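Local coordinates for hypothetical protein CNAG_02591 (Cryptococcus neoformans, PDB 4P5N) that may play a role in primary metabolism and is associated with fungal hypervirulence, though its molecular activity is not established, at residues 3-11 / 66-74. Sequence-based numbering, arbitrary orientation.
Sequences MSVQDKQGQ and NPGTLTDLD. With SO4 (sulfate ion), chain E; SO4 (sulfate ion), chain H.
With its CG set between the backbone N and the carbonyl carbon (chi1 76°), Asp7 places its carboxylate between its own turn, which OD1 faces, and the backbone of Asp72, which OD2 faces across the contact. Asp72 N gives Asp7 OD2 a nearly straight hydrogen bond of 2.7 Å, received on the anti lone pair. A water also donates to Asp7 OD2 and to Asp72 O, tying the carboxylate to the same residue a second time. Asp7 OD1 turns back on its own chain, accepting from Gln9 N (an Asx turn) within the type I beta turn from Asp7 to Gly10 and from Gln11 N just beyond it, the two donors coming from opposite faces of the carboxylate plane. Four donors thus fix the rotation of this buried group. Lys8 N adds a backbone bond of 2.9 Å to Leu70 O, so that the N-terminal loop is pinned to the entrance of strand 71-72, an edge of the antiparallel sheet of this Tudor-family, SH3-like domain. The aliphatic part of Lys8 runs past Thr71, Lys8 CD lying 3.4 Å from Thr71 OG1, before its bend at chi3 carries the amine away. Pro67 O receives a CA-H...O contact from Asp7 CA at 3.3 Å, while the Pro67 ring packs on Ile13 and Val53.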
# COMPACT_ATOMS: atom_id res chain seq x y z
N MET A 3 -0.66 -22.84 -1.85
CA MET A 3 -2.14 -23.05 -1.85
C MET A 3 -2.93 -21.73 -1.76
O MET A 3 -2.34 -20.65 -1.82
CB MET A 3 -2.55 -24.03 -0.74
CG MET A 3 -2.07 -23.67 0.66
SD MET A 3 -1.56 -25.12 1.61
CE MET A 3 -3.13 -25.97 1.84
N SER A 4 -4.25 -21.84 -1.61
CA SER A 4 -5.13 -20.68 -1.69
C SER A 4 -5.08 -19.79 -0.43
O SER A 4 -4.77 -20.28 0.66
CB SER A 4 -6.56 -21.17 -1.89
OG SER A 4 -6.93 -22.04 -0.83
N VAL A 5 -5.35 -18.50 -0.61
CA VAL A 5 -5.57 -17.57 0.50
C VAL A 5 -7.07 -17.37 0.66
O VAL A 5 -7.78 -17.20 -0.36
CB VAL A 5 -4.89 -16.21 0.22
CG1 VAL A 5 -5.63 -15.40 -0.83
CG2 VAL A 5 -4.81 -15.42 1.50
N GLN A 6 -7.56 -17.33 1.89
CA GLN A 6 -9.00 -17.26 2.15
C GLN A 6 -9.43 -15.95 2.81
O GLN A 6 -8.65 -15.30 3.53
CB GLN A 6 -9.47 -18.47 2.96
CG GLN A 6 -9.22 -19.79 2.21
CD GLN A 6 -9.60 -21.04 2.97
OE1 GLN A 6 -9.74 -21.03 4.20
NE2 GLN A 6 -9.78 -22.15 2.24
N ASP A 7 -10.67 -15.56 2.53
CA ASP A 7 -11.27 -14.36 3.13
C ASP A 7 -11.81 -14.64 4.54
O ASP A 7 -11.59 -15.73 5.09
CB ASP A 7 -12.33 -13.75 2.20
CG ASP A 7 -13.65 -14.52 2.20
OD1 ASP A 7 -13.75 -15.61 2.81
OD2 ASP A 7 -14.60 -14.00 1.58
N LYS A 8 -12.52 -13.67 5.12
CA LYS A 8 -12.98 -13.82 6.53
C LYS A 8 -14.09 -14.85 6.68
O LYS A 8 -14.46 -15.21 7.79
CB LYS A 8 -13.42 -12.47 7.10
CG LYS A 8 -14.73 -11.93 6.55
CD LYS A 8 -15.10 -10.60 7.19
CE LYS A 8 -15.32 -10.71 8.70
NZ LYS A 8 -15.84 -9.45 9.28
N GLN A 9 -14.61 -15.32 5.54
CA GLN A 9 -15.61 -16.40 5.53
C GLN A 9 -15.04 -17.72 5.07
O GLN A 9 -15.78 -18.67 4.79
CB GLN A 9 -16.83 -15.99 4.69
CG GLN A 9 -17.52 -14.70 5.18
CD GLN A 9 -18.00 -14.75 6.64
OE1 GLN A 9 -18.18 -15.83 7.23
NE2 GLN A 9 -18.21 -13.59 7.23
N GLY A 10 -13.70 -17.82 5.04
CA GLY A 10 -13.04 -19.07 4.67
C GLY A 10 -13.07 -19.40 3.19
O GLY A 10 -12.84 -20.56 2.80
N GLN A 11 -13.38 -18.40 2.35
CA GLN A 11 -13.55 -18.63 0.92
C GLN A 11 -12.28 -18.30 0.17
O GLN A 11 -11.67 -17.25 0.42
CB GLN A 11 -14.73 -17.78 0.39
CG GLN A 11 -16.06 -18.05 1.10
CD GLN A 11 -16.42 -19.52 1.10
OE1 GLN A 11 -16.64 -20.12 0.05
NE2 GLN A 11 -16.45 -20.13 2.29
N ASN A 66 -4.84 -7.32 4.21
CA ASN A 66 -4.82 -8.70 4.66
C ASN A 66 -6.08 -9.45 4.21
O ASN A 66 -7.16 -8.90 4.22
CB ASN A 66 -4.74 -8.72 6.17
CG ASN A 66 -3.45 -8.13 6.68
OD1 ASN A 66 -2.44 -8.13 5.98
ND2 ASN A 66 -3.46 -7.65 7.93
N PRO A 67 -5.94 -10.74 3.86
CA PRO A 67 -7.10 -11.47 3.32
C PRO A 67 -8.13 -11.82 4.38
O PRO A 67 -9.32 -11.89 4.09
CB PRO A 67 -6.48 -12.76 2.75
CG PRO A 67 -5.16 -12.90 3.49
CD PRO A 67 -4.68 -11.49 3.72
N GLY A 68 -7.67 -12.08 5.60
CA GLY A 68 -8.54 -12.64 6.63
C GLY A 68 -9.55 -11.69 7.22
O GLY A 68 -10.39 -12.09 8.02
N THR A 69 -9.47 -10.42 6.84
CA THR A 69 -10.40 -9.41 7.33
C THR A 69 -11.13 -8.73 6.18
O THR A 69 -11.75 -7.68 6.34
CB THR A 69 -9.66 -8.33 8.13
OG1 THR A 69 -8.53 -7.89 7.37
CG2 THR A 69 -9.20 -8.91 9.45
N LEU A 70 -11.05 -9.32 5.00
CA LEU A 70 -11.91 -8.81 3.95
C LEU A 70 -12.90 -9.87 3.51
O LEU A 70 -12.77 -11.04 3.89
CB LEU A 70 -11.13 -8.19 2.82
CG LEU A 70 -10.07 -9.03 2.14
CD1 LEU A 70 -10.68 -10.23 1.42
CD2 LEU A 70 -9.23 -8.24 1.13
N THR A 71 -13.89 -9.46 2.73
CA THR A 71 -14.90 -10.39 2.22
C THR A 71 -14.82 -10.46 0.71
O THR A 71 -14.79 -9.42 0.04
CB THR A 71 -16.31 -9.97 2.66
OG1 THR A 71 -16.35 -9.89 4.08
CG2 THR A 71 -17.39 -10.98 2.19
N ASP A 72 -14.75 -11.68 0.17
CA ASP A 72 -14.78 -11.86 -1.28
C ASP A 72 -16.25 -11.92 -1.68
O ASP A 72 -16.93 -12.92 -1.44
CB ASP A 72 -14.05 -13.16 -1.64
CG ASP A 72 -13.89 -13.37 -3.13
OD1 ASP A 72 -14.83 -13.02 -3.91
OD2 ASP A 72 -12.84 -13.95 -3.50
N LEU A 73 -16.75 -10.83 -2.27
CA LEU A 73 -18.18 -10.74 -2.61
C LEU A 73 -18.61 -11.75 -3.65
O LEU A 73 -19.77 -12.15 -3.68
CB LEU A 73 -18.54 -9.32 -3.07
CG LEU A 73 -18.30 -8.24 -2.00
CD1 LEU A 73 -18.80 -6.89 -2.49
CD2 LEU A 73 -18.91 -8.57 -0.63
N ASP A 74 -17.66 -12.20 -4.48
CA ASP A 74 -17.97 -13.20 -5.49
C ASP A 74 -18.10 -14.63 -4.97
O ASP A 74 -18.46 -15.54 -5.72
CB ASP A 74 -16.96 -13.12 -6.63
CG ASP A 74 -17.12 -11.84 -7.45
OD1 ASP A 74 -18.25 -11.37 -7.62
OD2 ASP A 74 -16.12 -11.31 -7.95
S SO4 E . -6.56 -5.89 9.09
O1 SO4 E . -5.79 -5.47 10.28
O2 SO4 E . -7.99 -5.75 9.45
O3 SO4 E . -6.30 -7.34 8.78
O4 SO4 E . -6.29 -4.93 7.98
S SO4 H . -0.96 -4.92 8.30
O1 SO4 H . -0.83 -3.67 9.09
O2 SO4 H . -1.88 -4.74 7.15
O3 SO4 H . -1.40 -6.03 9.16
O4 SO4 H . 0.37 -5.19 7.70
O HOH W 1 -17.04 -14.74 0.81
O HOH W 2 -18.29 -11.08 5.63